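Local coordinates for transcriptional regulator nlh2 (Aquifex aeolicus, PDB 4G3V), which probably regulates transcription as a sigma-54 activator, the GAF domain seen here in an inactive state being its likely regulatory module, at residues 89-95 with 109-115; 119-123 with 156-161. All coordinates share one frame; numbering follows the deposited sequence. Where two conformers were deposited one is given.

Contact 1. Residues 89-95 with 109-115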
ATOM      1  N   VAL A  89      12.743   6.725  10.634  1.00 26.47           N
ATOM      2  CA  VAL A  89      13.685   6.618   9.523  1.00 28.43           C
ATOM      3  C   VAL A  89      15.009   7.183  10.026  1.00 28.80           C
ATOM      4  O   VAL A  89      15.136   8.401  10.205  1.00 31.49           O
ATOM      5  CB  VAL A  89      13.175   7.441   8.321  1.00 34.73           C
ATOM      6  CG1 VAL A  89      14.151   7.364   7.150  1.00 37.58           C
ATOM      7  CG2 VAL A  89      11.782   6.966   7.928  1.00 38.69           C
ATOM      8  N   ILE A  90      15.984   6.305  10.290  1.00 30.63           N
ATOM      9  CA  ILE A  90      17.219   6.712  10.965  1.00 31.06           C
ATOM     10  C   ILE A  90      18.428   6.505  10.085  1.00 32.49           C
ATOM     11  O   ILE A  90      18.900   5.386   9.947  1.00 32.60           O
ATOM     12  CB  ILE A  90      17.485   5.886  12.239  1.00 33.52           C
ATOM     13  CG1 ILE A  90      16.261   5.881  13.150  1.00 36.56           C
ATOM     14  CG2 ILE A  90      18.723   6.422  12.963  1.00 34.73           C
ATOM     15  CD1 ILE A  90      15.902   7.225  13.716  1.00 36.10           C
ATOM     16  N   PRO A  91      18.941   7.587   9.491  1.00 34.61           N
ATOM     17  CA  PRO A  91      20.147   7.515   8.670  1.00 36.69           C
ATOM     18  C   PRO A  91      21.356   7.190   9.540  1.00 37.05           C
ATOM     19  O   PRO A  91      21.365   7.551  10.718  1.00 36.61           O
ATOM     20  CB  PRO A  91      20.280   8.933   8.097  1.00 39.42           C
ATOM     21  CG  PRO A  91      19.082   9.681   8.529  1.00 42.46           C
ATOM     22  CD  PRO A  91      18.495   8.975   9.692  1.00 37.89           C
ATOM     23  N   ASN A  92      22.344   6.496   8.980  1.00 40.34           N
ATOM     24  CA  ASN A  92      23.590   6.247   9.695  1.00 44.19           C
ATOM     25  C   ASN A  92      23.317   5.707  11.095  1.00 44.65           C
ATOM     26  O   ASN A  92      23.871   6.208  12.093  1.00 43.89           O
ATOM     27  CB  ASN A  92      24.390   7.547   9.773  1.00 48.38           C
ATOM     28  CG  ASN A  92      24.318   8.348   8.478  1.00 55.34           C
ATOM     29  OD1 ASN A  92      23.877   9.504   8.465  1.00 57.57           O
ATOM     30  ND2 ASN A  92      24.732   7.727   7.373  1.00 58.81           N
ATOM     31  N   VAL A  93      22.468   4.679  11.158  1.00 41.40           N
ATOM     32  CA  VAL A  93      21.903   4.213  12.421  1.00 43.70           C
ATOM     33  C   VAL A  93      22.994   3.690  13.342  1.00 47.27           C
ATOM     34  O   VAL A  93      22.862   3.727  14.562  1.00 50.14           O
ATOM     35  CB  VAL A  93      20.825   3.118  12.186  1.00 41.97           C
ATOM     36  CG1 VAL A  93      21.420   1.900  11.495  1.00 42.44           C
ATOM     37  CG2 VAL A  93      20.153   2.720  13.496  1.00 43.97           C
ATOM     38  N   LYS A  94      24.073   3.215  12.733  1.00 47.12           N
ATOM     39  CA  LYS A  94      25.201   2.646  13.451  1.00 51.25           C
ATOM     40  C   LYS A  94      25.630   3.604  14.565  1.00 53.65           C
ATOM     41  O   LYS A  94      26.003   3.170  15.661  1.00 53.56           O
ATOM     42  CB  LYS A  94      26.341   2.401  12.456  1.00 53.77           C
ATOM     43  CG  LYS A  94      27.519   1.584  12.964  1.00 56.98           C
ATOM     44  CD  LYS A  94      28.498   1.328  11.821  1.00 58.43           C
ATOM     45  CE  LYS A  94      29.830   0.770  12.306  1.00 60.96           C
ATOM     46  NZ  LYS A  94      29.683  -0.561  12.938  1.00 62.95           N
ATOM     47  N   HIS A  95      25.536   4.905  14.293  1.00 55.47           N
ATOM     48  CA  HIS A  95      26.062   5.926  15.205  1.00 55.31           C
ATOM     49  C   HIS A  95      24.979   6.738  15.898  1.00 54.16           C
ATOM     50  O   HIS A  95      25.253   7.810  16.453  1.00 55.01           O
ATOM     51  CB  HIS A  95      26.991   6.874  14.445  1.00 58.07           C
ATOM     52  CG  HIS A  95      28.203   6.198  13.878  1.00 61.95           C
ATOM     53  ND1 HIS A  95      28.307   5.849  12.547  1.00 64.08           N
ATOM     54  CD2 HIS A  95      29.349   5.786  14.467  1.00 63.33           C
ATOM     55  CE1 HIS A  95      29.475   5.261  12.341  1.00 65.08           C
ATOM     56  NE2 HIS A  95      30.124   5.208  13.489  1.00 65.17           N
ATOM     57  N   LEU A 109      27.001  -3.505  10.409  1.00 61.61           N
ATOM     58  CA  LEU A 109      26.565  -2.391   9.573  1.00 59.63           C
ATOM     59  C   LEU A 109      27.725  -1.463   9.226  1.00 59.48           C
ATOM     60  O   LEU A 109      28.688  -1.351   9.989  1.00 59.67           O
ATOM     61  CB  LEU A 109      25.501  -1.573  10.304  1.00 55.87           C
ATOM     62  CG  LEU A 109      24.237  -2.300  10.748  1.00 53.04           C
ATOM     63  CD1 LEU A 109      23.257  -1.323  11.395  1.00 49.91           C
ATOM     64  CD2 LEU A 109      23.598  -3.002   9.565  1.00 54.11           C
ATOM     65  N   THR A 110      27.630  -0.812   8.067  1.00 58.63           N
ATOM     66  CA  THR A 110      28.519   0.293   7.711  1.00 58.62           C
ATOM     67  C   THR A 110      27.883   1.595   8.163  1.00 59.00           C
ATOM     68  O   THR A 110      26.767   1.600   8.675  1.00 58.82           O
ATOM     69  CB  THR A 110      28.725   0.401   6.194  1.00 56.72           C
ATOM     70  OG1 THR A 110      27.550   0.958   5.591  1.00 55.33           O
ATOM     71  CG2 THR A 110      29.023  -0.966   5.582  1.00 58.13           C
ATOM     72  N   GLU A 111      28.579   2.705   7.953  1.00 61.21           N
ATOM     73  CA  GLU A 111      28.045   4.003   8.338  1.00 62.81           C
ATOM     74  C   GLU A 111      26.930   4.457   7.393  1.00 58.31           C
ATOM     75  O   GLU A 111      26.180   5.382   7.707  1.00 56.50           O
ATOM     76  CB  GLU A 111      29.159   5.051   8.371  1.00 71.14           C
ATOM     77  CG  GLU A 111      28.695   6.412   8.873  1.00 77.98           C
ATOM     78  CD  GLU A 111      29.841   7.371   9.106  1.00 84.43           C
ATOM     79  OE1 GLU A 111      30.957   6.904   9.432  1.00 86.61           O
ATOM     80  OE2 GLU A 111      29.624   8.596   8.960  1.00 86.34           O
ATOM     81  N   LYS A 112      26.807   3.796   6.246  1.00 55.38           N
ATOM     82  CA  LYS A 112      25.792   4.175   5.264  1.00 54.08           C
ATOM     83  C   LYS A 112      24.443   3.509   5.533  1.00 46.99           C
ATOM     84  O   LYS A 112      23.418   3.934   4.994  1.00 45.28           O
ATOM     85  CB  LYS A 112      26.272   3.847   3.851  1.00 59.66           C
ATOM     86  CG  LYS A 112      27.603   4.506   3.513  1.00 64.52           C
ATOM     87  CD  LYS A 112      27.658   4.956   2.061  1.00 69.40           C
ATOM     88  CE  LYS A 112      27.701   3.780   1.101  1.00 74.20           C
ATOM     89  NZ  LYS A 112      28.079   4.215  -0.284  1.00 77.01           N
ATOM     90  N   HIS A 113      24.430   2.474   6.371  1.00 42.59           N
ATOM     91  CA  HIS A 113      23.174   1.778   6.661  1.00 41.64           C
ATOM     92  C   HIS A 113      22.193   2.673   7.393  1.00 40.05           C
ATOM     93  O   HIS A 113      22.549   3.330   8.373  1.00 40.84           O
ATOM     94  CB  HIS A 113      23.408   0.526   7.507  1.00 42.66           C
ATOM     95  CG  HIS A 113      23.769  -0.682   6.705  1.00 43.94           C
ATOM     96  ND1 HIS A 113      25.075  -1.061   6.487  1.00 45.25           N
ATOM     97  CD2 HIS A 113      23.001  -1.585   6.054  1.00 43.98           C
ATOM     98  CE1 HIS A 113      25.096  -2.150   5.740  1.00 45.26           C
ATOM     99  NE2 HIS A 113      23.848  -2.490   5.463  1.00 43.97           N
ATOM    100  N   ALA A 114      20.955   2.689   6.912  1.00 34.49           N
ATOM    101  CA  ALA A 114      19.857   3.303   7.644  1.00 32.55           C
ATOM    102  C   ALA A 114      18.942   2.220   8.202  1.00 32.25           C
ATOM    103  O   ALA A 114      18.919   1.085   7.716  1.00 31.52           O
ATOM    104  CB  ALA A 114      19.074   4.231   6.750  1.00 32.29           C
ATOM    105  N   LEU A 115      18.184   2.587   9.229  1.00 30.36           N
ATOM    106  CA  LEU A 115      17.155   1.729   9.781  1.00 28.45           C
ATOM    107  C   LEU A 115      15.809   2.375   9.475  1.00 28.20           C
ATOM    108  O   LEU A 115      15.609   3.557   9.754  1.00 29.52           O
ATOM    109  CB  LEU A 115      17.356   1.579  11.293  1.00 32.43           C
ATOM    110  CG  LEU A 115      16.454   0.607  12.054  1.00 35.05           C
ATOM    111  CD1 LEU A 115      16.987   0.335  13.452  1.00 38.82           C
ATOM    112  CD2 LEU A 115      15.047   1.125  12.143  1.00 33.19           C
TER
HETATM  113  O   HOH W   1      21.998   6.091   6.156  1.00 46.09           O
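Ile-90 and Leu-115 form an antiparallel hydrogen-bonded pair, with Ile-90 N 2.8 Å from Leu-115 O and a return bond from Leu-115 N to Ile-90 O. Past this pair the strand 88-90 ends, yet the backbone of 89-95 stays fastened to its neighbour: Val-93 N donates to His-113 O over 3.1 Å, and a water bridges Asn-92 N to Lys-112 O. Polar side chains extend the grip to the type I turn from Thr-110 to His-113 and to Leu-109 just before it. Asn-92 directs ND2 at Glu-111 O, 2.8 Å away, with the acceptor close to the amide plane and the N-H nearly straight at 162°. Lys-94 NZ, whose main partner is Gly-106 O, adds a weak bond to Leu-109 O. His-95 and Glu-111 meet without a hydrogen bond, His-95 CE1 lying 3.7 Å from Glu-111 OE1 with ring and carboxylate planes 77° apart.

The apolar share falls mainly to Val-93. With chi1 at 61°, CG1 lies between the backbone N and the carbonyl carbon and meets Leu-109 CD1 at 3.7 Å, while CG2 rests against Leu-115 CB at 3.7 Å. Were Val-93 reduced to an alanine, a gap would probably open beside Leu-109 and Leu-115, since the methyl that meets each leucine would be gone.

Backbone pairing is thus carried past the end of strand 88-90 by a loop with a short 3-10 segment. Helix 76-84 packs Ile-77 against Ile-90, Val-93 and Leu-115; Leu-142 of helix 139-162 touches Val-89, Pro-91 and Ala-114; and strand 125-135 flanks 113-122 on the side away from 88-90.

Contact 2. Residues 119-123 with 156-161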
ATOM      1  N   PRO A 119       5.093   0.739  11.514  1.00 22.87           N
ATOM      2  CA  PRO A 119       4.107  -0.018  12.284  1.00 23.61           C
ATOM      3  C   PRO A 119       3.217  -0.861  11.373  1.00 24.14           C
ATOM      4  O   PRO A 119       2.980  -0.527  10.199  1.00 24.86           O
ATOM      5  CB  PRO A 119       3.287   1.069  12.978  1.00 25.57           C
ATOM      6  CG  PRO A 119       3.381   2.235  12.078  1.00 27.95           C
ATOM      7  CD  PRO A 119       4.727   2.160  11.389  1.00 23.08           C
ATOM      8  N   ILE A 120       2.758  -1.969  11.937  1.00 23.55           N
ATOM      9  CA  ILE A 120       1.790  -2.850  11.315  1.00 23.59           C
ATOM     10  C   ILE A 120       0.533  -2.733  12.165  1.00 25.48           C
ATOM     11  O   ILE A 120       0.521  -3.177  13.318  1.00 25.70           O
ATOM     12  CB  ILE A 120       2.298  -4.308  11.325  1.00 23.87           C
ATOM     13  CG1 ILE A 120       3.557  -4.431  10.476  1.00 24.45           C
ATOM     14  CG2 ILE A 120       1.232  -5.261  10.800  1.00 27.34           C
ATOM     15  CD1 ILE A 120       4.304  -5.755  10.664  1.00 24.85           C
ATOM     16  N   LYS A 121      -0.507  -2.129  11.596  1.00 23.60           N
ATOM     17  CA  LYS A 121      -1.710  -1.773  12.346  1.00 24.67           C
ATOM     18  C   LYS A 121      -2.956  -2.489  11.863  1.00 23.97           C
ATOM     19  O   LYS A 121      -3.192  -2.605  10.658  1.00 23.73           O
ATOM     20  CB  LYS A 121      -1.966  -0.279  12.234  1.00 26.20           C
ATOM     21  CG  LYS A 121      -0.913   0.574  12.920  1.00 27.04           C
ATOM     22  CD  LYS A 121      -1.389   2.017  13.040  1.00 30.69           C
ATOM     23  CE  LYS A 121      -0.307   2.907  13.559  1.00 33.58           C
ATOM     24  NZ  LYS A 121      -0.785   4.315  13.716  1.00 34.24           N
ATOM     25  N   VAL A 122      -3.752  -2.934  12.827  1.00 27.20           N
ATOM     26  CA  VAL A 122      -5.060  -3.510  12.569  1.00 27.03           C
ATOM     27  C   VAL A 122      -6.105  -2.685  13.323  1.00 27.76           C
ATOM     28  O   VAL A 122      -6.078  -2.582  14.573  1.00 28.55           O
ATOM     29  CB  VAL A 122      -5.129  -4.961  13.040  1.00 28.97           C
ATOM     30  CG1 VAL A 122      -6.520  -5.524  12.796  1.00 28.95           C
ATOM     31  CG2 VAL A 122      -4.065  -5.801  12.340  1.00 28.38           C
ATOM     32  N   GLY A 123      -7.024  -2.098  12.571  1.00 28.05           N
ATOM     33  CA  GLY A 123      -8.013  -1.199  13.154  1.00 29.87           C
ATOM     34  C   GLY A 123      -7.344   0.007  13.803  1.00 30.65           C
ATOM     35  O   GLY A 123      -7.859   0.574  14.772  1.00 33.48           O
ATOM     36  N   LEU A 156       0.841  -5.602   5.464  1.00 23.44           N
ATOM     37  CA  LEU A 156       0.965  -6.595   6.521  1.00 23.04           C
ATOM     38  C   LEU A 156      -0.170  -6.455   7.558  1.00 22.11           C
ATOM     39  O   LEU A 156      -0.643  -7.447   8.112  1.00 25.03           O
ATOM     40  CB  LEU A 156       2.343  -6.490   7.188  1.00 21.33           C
ATOM     41  CG  LEU A 156       3.488  -7.035   6.326  1.00 21.47           C
ATOM     42  CD1 LEU A 156       4.852  -6.615   6.860  1.00 22.04           C
ATOM     43  CD2 LEU A 156       3.418  -8.584   6.242  1.00 23.90           C
ATOM     44  N   GLY A 157      -0.600  -5.226   7.828  1.00 20.85           N
ATOM     45  CA  GLY A 157      -1.730  -5.008   8.722  1.00 23.63           C
ATOM     46  C   GLY A 157      -2.972  -5.723   8.201  1.00 23.84           C
ATOM     47  O   GLY A 157      -3.690  -6.379   8.940  1.00 24.05           O
ATOM     48  N   MET A 158      -3.226  -5.608   6.900  1.00 23.96           N
ATOM     49  CA  MET A 158      -4.349  -6.292   6.266  0.78 23.60           C
ATOM     50  C   MET A 158      -4.189  -7.798   6.447  1.00 24.29           C
ATOM     51  O   MET A 158      -5.139  -8.504   6.758  1.00 26.37           O
ATOM     52  CB  MET A 158      -4.416  -5.976   4.770  0.78 24.01           C
ATOM     53  CG  MET A 158      -4.700  -4.519   4.410  0.78 26.37           C
ATOM     54  SD  MET A 158      -6.362  -3.963   4.799  0.78 30.61           S
ATOM     55  CE  MET A 158      -7.373  -5.118   3.887  0.78 28.33           C
ATOM     56  N   PHE A 159      -2.962  -8.274   6.248  1.00 23.22           N
ATOM     57  CA  PHE A 159      -2.667  -9.702   6.363  1.00 23.67           C
ATOM     58  C   PHE A 159      -2.920 -10.209   7.787  1.00 25.56           C
ATOM     59  O   PHE A 159      -3.469 -11.306   7.976  1.00 25.33           O
ATOM     60  CB  PHE A 159      -1.223  -9.985   5.978  1.00 24.20           C
ATOM     61  CG  PHE A 159      -0.882 -11.458   5.917  1.00 25.14           C
ATOM     62  CD1 PHE A 159      -1.466 -12.274   4.974  1.00 23.18           C
ATOM     63  CD2 PHE A 159       0.025 -12.012   6.807  1.00 25.35           C
ATOM     64  CE1 PHE A 159      -1.148 -13.628   4.915  1.00 25.41           C
ATOM     65  CE2 PHE A 159       0.355 -13.347   6.756  1.00 24.47           C
ATOM     66  CZ  PHE A 159      -0.233 -14.161   5.808  1.00 23.30           C
ATOM     67  N   PHE A 160      -2.505  -9.432   8.784  1.00 25.34           N
ATOM     68  CA  PHE A 160      -2.753  -9.810  10.179  1.00 28.71           C
ATOM     69  C   PHE A 160      -4.262  -9.957  10.457  1.00 30.56           C
ATOM     70  O   PHE A 160      -4.699 -10.873  11.180  1.00 30.39           O
ATOM     71  CB  PHE A 160      -2.160  -8.781  11.153  1.00 28.01           C
ATOM     72  CG  PHE A 160      -0.656  -8.871  11.332  1.00 25.06           C
ATOM     73  CD1 PHE A 160       0.171  -9.400  10.350  1.00 27.02           C
ATOM     74  CD2 PHE A 160      -0.069  -8.403  12.499  1.00 26.56           C
ATOM     75  CE1 PHE A 160       1.552  -9.462  10.533  1.00 27.67           C
ATOM     76  CE2 PHE A 160       1.305  -8.451  12.686  1.00 28.69           C
ATOM     77  CZ  PHE A 160       2.118  -8.978  11.707  1.00 26.77           C
ATOM     78  N   LYS A 161      -5.055  -9.055   9.888  1.00 28.64           N
ATOM     79  CA  LYS A 161      -6.514  -9.125  10.003  1.00 30.86           C
ATOM     80  C   LYS A 161      -7.044 -10.373   9.284  1.00 32.12           C
ATOM     81  O   LYS A 161      -7.897 -11.099   9.808  1.00 32.86           O
ATOM     82  CB  LYS A 161      -7.137  -7.858   9.407  1.00 32.08           C
ATOM     83  CG  LYS A 161      -8.669  -7.802   9.448  1.00 33.50           C
ATOM     84  CD  LYS A 161      -9.210  -7.695  10.859  1.00 37.15           C
ATOM     85  CE  LYS A 161     -10.735  -7.698  10.861  1.00 41.09           C
ATOM     86  NZ  LYS A 161     -11.293  -7.394  12.192  1.00 44.16           N
TER
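Ile-120 carries much of the contact between strand 119-122 and helix 156-161, and its two branches divide the work. From CB, which points toward the helix, the CG2 methyl lies anti to the backbone N and comes 3.5 Å from Gly-157 N. The same methyl sits over the centre of one face of the Phe-160 ring, 3.8 Å from the centroid and 14° off the normal, a CH-pi contact. Along the other branch, CG1 runs past Leu-156 CB, and CD1 at the tip meets Leu-156 CD1 at 3.9 Å and also touches the rim of the ring at Phe-160 CZ.

Gly-157 is what lets the backbones come together. Its CA stands 3.4 Å from Lys-121 O in a CA-H...O contact, and a side chain at this position would run into that carbonyl oxygen. The axes of the two short segments accordingly approach to 6.6 Å, at an angle of 42°. Farther along, Val-122 CG2 reaches Phe-160 CB at 3.7 Å and lies beside Gly-157 O, while CG1 lies against the aliphatic part of Lys-161, 4.0 Å from CD.

Ile-47 of strand 44-51 touches Ile-120 and Leu-156, and Ile-49 touches Phe-160, extending the apolar surface. At the outer end, Thr-20 of the second subunit packs on Val-122 and accepts a hydrogen bond from Gly-123 N through OG1.

No hydrogen bond joins strand to helix here. The contact illustrates sheet-to-helix packing in a GAF domain: cohesion depends on the fit of methyls, a ring face and a glycine, so shape, rather than paired polar groups, probably sets how this end of the helix lies on the strand.

In the fold
Both contacts use strand 113-122 and are joined in sequence, yet their centres lie about 27 Å apart, on opposite sides of the centre of the chain. Contact 1 links the strand's start to the edge strand 88-90 within the sheet and has several exposed residues; hydrogen bonds join its backbones and turn, around an apolar patch at Val-93. Contact 2 links the strand's far end to helix 139-162 through mostly buried residues and relies on apolar fit. The same helix also reaches contact 1 through Leu-142. The second subunit comes up to contact 2 but leaves contact 1 untouched. One strand thus serves two modes of cohesion: hydrogen-bonded with an apolar patch at the sheet edge, apolar beneath the helix.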